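Local coordinates for prolyl 4-hydroxylase alpha subunit Fe(2+) 2OG dioxygenase domain-containing protein (Burkholderia ambifaria, PDB 3W20) that probably acts as a 2-oxoglutarate-dependent dioxygenase that oxidises N-substituted L-amino acids at a metal centre, occupied here by zinc, at residues T4-F12 with D33-I42. Numbering follows the deposited sequence.
Sequences TYPAQLMRF and DEADAIVMDI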
ATOM      1  N   THR A   4      -2.646  13.139 -35.323  1.00 21.25           N
ATOM      2  CA  THR A   4      -2.257  11.880 -35.966  1.00 23.73           C
ATOM      3  C   THR A   4      -0.734  11.906 -36.073  1.00 24.24           C
ATOM      4  O   THR A   4      -0.144  12.953 -36.016  1.00 28.48           O
ATOM      5  CB  THR A   4      -2.967  11.664 -37.321  1.00 27.22           C
ATOM      6  OG1 THR A   4      -2.508  12.681 -38.226  1.00 33.02           O
ATOM      7  CG2 THR A   4      -4.446  11.767 -37.168  1.00 24.73           C
ATOM      8  N   TYR A   5      -0.084  10.742 -36.097  1.00 21.37           N
ATOM      9  CA  TYR A   5       1.321  10.595 -36.146  1.00 21.68           C
ATOM     10  C   TYR A   5       1.645   9.455 -37.095  1.00 22.04           C
ATOM     11  O   TYR A   5       0.847   8.532 -37.203  1.00 22.11           O
ATOM     12  CB  TYR A   5       1.774  10.175 -34.781  1.00 21.42           C
ATOM     13  CG  TYR A   5       1.364  11.031 -33.657  1.00 20.33           C
ATOM     14  CD1 TYR A   5       2.161  12.104 -33.278  1.00 20.63           C
ATOM     15  CD2 TYR A   5       0.203  10.739 -32.888  1.00 20.09           C
ATOM     16  CE1 TYR A   5       1.828  12.865 -32.162  1.00 21.82           C
ATOM     17  CE2 TYR A   5      -0.135  11.508 -31.794  1.00 21.28           C
ATOM     18  CZ  TYR A   5       0.684  12.565 -31.446  1.00 20.48           C
ATOM     19  OH  TYR A   5       0.389  13.345 -30.332  1.00 22.52           O
ATOM     20  N   PRO A   6       2.806   9.520 -37.800  1.00 25.89           N
ATOM     21  CA  PRO A   6       3.307   8.401 -38.592  1.00 23.80           C
ATOM     22  C   PRO A   6       3.313   7.121 -37.721  1.00 23.81           C
ATOM     23  O   PRO A   6       3.856   7.159 -36.600  1.00 23.47           O
ATOM     24  CB  PRO A   6       4.777   8.828 -38.899  1.00 25.13           C
ATOM     25  CG  PRO A   6       4.764  10.334 -38.850  1.00 26.77           C
ATOM     26  CD  PRO A   6       3.776  10.651 -37.740  1.00 25.79           C
ATOM     27  N   ALA A   7       2.795   6.009 -38.252  1.00 21.49           N
ATOM     28  CA  ALA A   7       2.726   4.732 -37.493  1.00 21.52           C
ATOM     29  C   ALA A   7       3.105   3.555 -38.394  1.00 21.60           C
ATOM     30  O   ALA A   7       2.768   3.532 -39.618  1.00 21.37           O
ATOM     31  CB  ALA A   7       1.340   4.542 -36.873  1.00 19.88           C
ATOM     32  N   GLN A   8       3.850   2.635 -37.830  1.00 18.74           N
ATOM     33  CA  GLN A   8       4.047   1.326 -38.519  1.00 19.55           C
ATOM     34  C   GLN A   8       3.301   0.267 -37.730  1.00 20.27           C
ATOM     35  O   GLN A   8       3.514   0.097 -36.498  1.00 18.14           O
ATOM     36  CB  GLN A   8       5.524   0.938 -38.593  1.00 23.76           C
ATOM     37  CG  GLN A   8       6.441   1.914 -39.401  1.00 30.49           C
ATOM     38  CD  GLN A   8       6.035   2.033 -40.885  1.00 37.07           C
ATOM     39  OE1 GLN A   8       5.829   1.022 -41.553  1.00 40.04           O
ATOM     40  NE2 GLN A   8       5.913   3.290 -41.403  1.00 36.39           N
ATOM     41  N   LEU A   9       2.430  -0.466 -38.411  1.00 18.08           N
ATOM     42  CA  LEU A   9       1.623  -1.449 -37.687  1.00 19.97           C
ATOM     43  C   LEU A   9       2.119  -2.864 -38.044  1.00 20.62           C
ATOM     44  O   LEU A   9       2.135  -3.257 -39.220  1.00 19.64           O
ATOM     45  CB  LEU A   9       0.149  -1.237 -38.071  1.00 22.21           C
ATOM     46  CG  LEU A   9      -0.971  -2.017 -37.396  1.00 26.87           C
ATOM     47  CD1 LEU A   9      -2.194  -1.100 -37.560  1.00 25.16           C
ATOM     48  CD2 LEU A   9      -1.233  -3.379 -38.050  1.00 31.16           C
HETATM   49  N   MSE A  10       2.520  -3.665 -37.043  1.00 19.93           N
HETATM   50  CA  MSE A  10       3.173  -4.936 -37.306  1.00 19.81           C
HETATM   51  C   MSE A  10       2.329  -6.080 -36.865  1.00 20.38           C
HETATM   52  O   MSE A  10       1.834  -6.070 -35.737  1.00 16.35           O
HETATM   53  CB  MSE A  10       4.506  -5.064 -36.564  1.00 22.06           C
HETATM   54  CG  MSE A  10       4.766  -3.881 -35.642  1.00 36.54           C
HETATM   55 SE   MSE A  10       5.714  -2.486 -36.691  1.00 40.16          SE
HETATM   56  CE  MSE A  10       7.056  -3.820 -36.708  1.00 20.61           C
ATOM     57  N   ARG A  11       2.177  -7.100 -37.726  1.00 16.45           N
ATOM     58  CA  ARG A  11       1.590  -8.395 -37.304  1.00 19.54           C
ATOM     59  C   ARG A  11       2.577  -9.455 -37.641  1.00 17.72           C
ATOM     60  O   ARG A  11       3.270  -9.331 -38.662  1.00 17.22           O
ATOM     61  CB  ARG A  11       0.307  -8.645 -38.124  1.00 21.11           C
ATOM     62  CG  ARG A  11      -0.896  -7.951 -37.577  1.00 31.76           C
ATOM     63  CD  ARG A  11      -1.237  -8.624 -36.249  1.00 38.58           C
ATOM     64  NE  ARG A  11      -2.496  -9.288 -36.260  1.00 46.18           N
ATOM     65  CZ  ARG A  11      -3.163  -9.667 -35.179  1.00 41.82           C
ATOM     66  NH1 ARG A  11      -2.670  -9.539 -33.902  1.00 31.52           N
ATOM     67  NH2 ARG A  11      -4.329 -10.258 -35.398  1.00 49.23           N
ATOM     68  N   PHE A  12       2.656 -10.498 -36.837  1.00 17.29           N
ATOM     69  CA  PHE A  12       3.544 -11.635 -37.122  1.00 19.49           C
ATOM     70  C   PHE A  12       3.427 -12.113 -38.571  1.00 19.59           C
ATOM     71  O   PHE A  12       2.338 -12.269 -39.085  1.00 21.99           O
ATOM     72  CB  PHE A  12       3.293 -12.857 -36.171  1.00 17.93           C
ATOM     73  CG  PHE A  12       3.651 -12.569 -34.729  1.00 17.89           C
ATOM     74  CD1 PHE A  12       4.981 -12.430 -34.355  1.00 16.38           C
ATOM     75  CD2 PHE A  12       2.628 -12.374 -33.777  1.00 17.95           C
ATOM     76  CE1 PHE A  12       5.325 -12.174 -33.028  1.00 16.00           C
ATOM     77  CE2 PHE A  12       2.967 -12.039 -32.468  1.00 17.77           C
ATOM     78  CZ  PHE A  12       4.306 -11.895 -32.093  1.00 16.88           C
ATOM     79  N   ASP A  33      -7.088  -6.873 -31.310  1.00 15.99           N
ATOM     80  CA  ASP A  33      -6.245  -7.908 -31.843  1.00 16.07           C
ATOM     81  C   ASP A  33      -6.013  -7.786 -33.345  1.00 16.12           C
ATOM     82  O   ASP A  33      -5.922  -8.800 -34.055  1.00 17.24           O
ATOM     83  CB  ASP A  33      -6.697  -9.351 -31.416  1.00 16.09           C
ATOM     84  CG  ASP A  33      -5.623 -10.381 -31.541  1.00 18.04           C
ATOM     85  OD1 ASP A  33      -4.382 -10.100 -31.486  1.00 15.83           O
ATOM     86  OD2 ASP A  33      -5.993 -11.574 -31.772  1.00 18.73           O
ATOM     87  N   GLU A  34      -5.878  -6.568 -33.841  1.00 16.75           N
ATOM     88  CA  GLU A  34      -5.616  -6.324 -35.289  1.00 18.77           C
ATOM     89  C   GLU A  34      -4.111  -6.016 -35.553  1.00 19.81           C
ATOM     90  O   GLU A  34      -3.692  -5.833 -36.694  1.00 22.33           O
ATOM     91  CB  GLU A  34      -6.450  -5.144 -35.776  1.00 19.82           C
ATOM     92  CG  GLU A  34      -7.937  -5.548 -35.979  1.00 25.71           C
ATOM     93  CD  GLU A  34      -8.871  -4.343 -36.044  1.00 30.17           C
ATOM     94  OE1 GLU A  34      -8.351  -3.208 -36.092  1.00 33.19           O
ATOM     95  OE2 GLU A  34     -10.124  -4.531 -36.053  1.00 28.17           O
ATOM     96  N   ALA A  35      -3.337  -5.915 -34.495  1.00 17.32           N
ATOM     97  CA  ALA A  35      -1.886  -5.707 -34.636  1.00 17.71           C
ATOM     98  C   ALA A  35      -1.194  -6.346 -33.420  1.00 15.74           C
ATOM     99  O   ALA A  35      -1.800  -6.474 -32.351  1.00 14.95           O
ATOM    100  CB  ALA A  35      -1.589  -4.229 -34.663  1.00 20.43           C
ATOM    101  N   ASP A  36       0.072  -6.760 -33.579  1.00 14.72           N
ATOM    102  CA  ASP A  36       0.804  -7.198 -32.435  1.00 15.35           C
ATOM    103  C   ASP A  36       1.646  -6.053 -31.824  1.00 14.36           C
ATOM    104  O   ASP A  36       1.867  -6.012 -30.633  1.00 13.53           O
ATOM    105  CB  ASP A  36       1.634  -8.394 -32.872  1.00 14.45           C
ATOM    106  CG  ASP A  36       0.762  -9.497 -33.421  1.00 19.13           C
ATOM    107  OD1 ASP A  36      -0.121  -9.925 -32.666  1.00 19.48           O
ATOM    108  OD2 ASP A  36       0.825  -9.813 -34.638  1.00 18.72           O
ATOM    109  N   ALA A  37       2.162  -5.180 -32.655  1.00 14.20           N
ATOM    110  CA  ALA A  37       2.881  -3.989 -32.210  1.00 14.11           C
ATOM    111  C   ALA A  37       2.669  -2.858 -33.163  1.00 14.52           C
ATOM    112  O   ALA A  37       2.420  -3.050 -34.366  1.00 17.83           O
ATOM    113  CB  ALA A  37       4.387  -4.263 -32.049  1.00 14.72           C
ATOM    114  N   ILE A  38       2.747  -1.667 -32.633  1.00 14.89           N
ATOM    115  CA  ILE A  38       2.635  -0.410 -33.412  1.00 13.52           C
ATOM    116  C   ILE A  38       3.726   0.515 -32.911  1.00 15.19           C
ATOM    117  O   ILE A  38       3.892   0.770 -31.677  1.00 15.50           O
ATOM    118  CB  ILE A  38       1.279   0.247 -33.263  1.00 13.78           C
ATOM    119  CG1 ILE A  38       0.179  -0.736 -33.744  1.00 13.28           C
ATOM    120  CG2 ILE A  38       1.173   1.498 -34.204  1.00 16.15           C
ATOM    121  CD1 ILE A  38      -1.249  -0.121 -33.683  1.00 13.72           C
ATOM    122  N   VAL A  39       4.482   1.054 -33.873  1.00 15.89           N
ATOM    123  CA  VAL A  39       5.516   2.035 -33.528  1.00 15.83           C
ATOM    124  C   VAL A  39       5.181   3.392 -34.135  1.00 15.36           C
ATOM    125  O   VAL A  39       4.952   3.485 -35.350  1.00 19.74           O
ATOM    126  CB  VAL A  39       6.904   1.588 -33.997  1.00 14.78           C
ATOM    127  CG1 VAL A  39       7.906   2.693 -33.607  1.00 17.50           C
ATOM    128  CG2 VAL A  39       7.308   0.276 -33.303  1.00 13.93           C
HETATM  129  N   MSE A  40       5.119   4.454 -33.322  1.00 16.46           N
HETATM  130  CA  MSE A  40       4.601   5.755 -33.776  1.00 16.03           C
HETATM  131  C   MSE A  40       5.620   6.877 -33.516  1.00 18.95           C
HETATM  132  O   MSE A  40       6.288   6.899 -32.512  1.00 18.62           O
HETATM  133  CB  MSE A  40       3.329   6.113 -32.923  1.00 17.76           C
HETATM  134  CG  MSE A  40       2.340   4.943 -32.915  1.00 18.54           C
HETATM  135 SE   MSE A  40       0.710   5.520 -31.931  1.00 21.74          SE
HETATM  136  CE  MSE A  40       0.154   6.941 -33.140  1.00 17.75           C
ATOM    137  N   ASP A  41       5.737   7.816 -34.461  1.00 18.80           N
ATOM    138  CA  ASP A  41       6.664   8.932 -34.349  1.00 21.60           C
ATOM    139  C   ASP A  41       5.946  10.061 -33.637  1.00 20.91           C
ATOM    140  O   ASP A  41       5.165  10.787 -34.209  1.00 23.64           O
ATOM    141  CB  ASP A  41       7.089   9.395 -35.748  1.00 23.59           C
ATOM    142  CG  ASP A  41       7.939   8.395 -36.463  1.00 27.83           C
ATOM    143  OD1 ASP A  41       8.178   7.280 -35.964  1.00 24.82           O
ATOM    144  OD2 ASP A  41       8.403   8.718 -37.567  1.00 25.32           O
ATOM    145  N   ILE A  42       6.209  10.187 -32.347  1.00 19.63           N
ATOM    146  CA  ILE A  42       5.462  11.095 -31.494  1.00 19.60           C
ATOM    147  C   ILE A  42       6.219  12.392 -31.286  1.00 21.69           C
ATOM    148  O   ILE A  42       5.642  13.478 -31.454  1.00 23.33           O
ATOM    149  CB  ILE A  42       5.207  10.461 -30.102  1.00 20.66           C
ATOM    150  CG1 ILE A  42       4.375   9.158 -30.247  1.00 19.89           C
ATOM    151  CG2 ILE A  42       4.525  11.474 -29.191  1.00 22.73           C
ATOM    152  CD1 ILE A  42       3.107   9.375 -31.074  1.00 20.17           C
TER
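Asp-33, Asp-36 and Arg-11 form a salt-bridge network at one end of antiparallel strands 4-10 and 37-41, in the large mixed sheet of this double-stranded beta-helix (DSBH) protein, where 37-41 also pairs with 236-241 and 4-10 with 17-22. Asp-33 closes helix 23-31 in a Schellman motif; its OD1 takes a nearly straight bond (170°) from Arg-11 NH1 at 3.0 Å, met from above the carboxylate plane although in the guanidinium plane, and also accepts from Gln-241. The arginine chain kinks at chi2 (-68°) and chi3 (-115°), laying one guanidinium face over the Glu-34 to Ala-35 peptide. Ala-35 CB packs on Leu-9 CD2 at 3.5 Å. Asp-36 OD1 is a second salt-bridge partner of Arg-11 NH1, through a weak, bent bond. Asp-36 and Ala-37 face Met-10 in a classic beta bulge, both backbone N-H groups converging on Met-10 O. Beyond it, Ile-38 CG1 runs alongside Leu-9 CG (4.0 Å), Val-39 and Gln-8 exchange two backbone bonds, and Met-40 CG sits against Ala-7 CB. Asp-41 N reaches Pro-6 O at 2.9 Å, while Asp-41 OD1 accepts from Gln-236 NE2. Ile-42 CD1 stands over the centre of the Tyr-5 ring, a CH-pi contact 3.5 Å from the centroid.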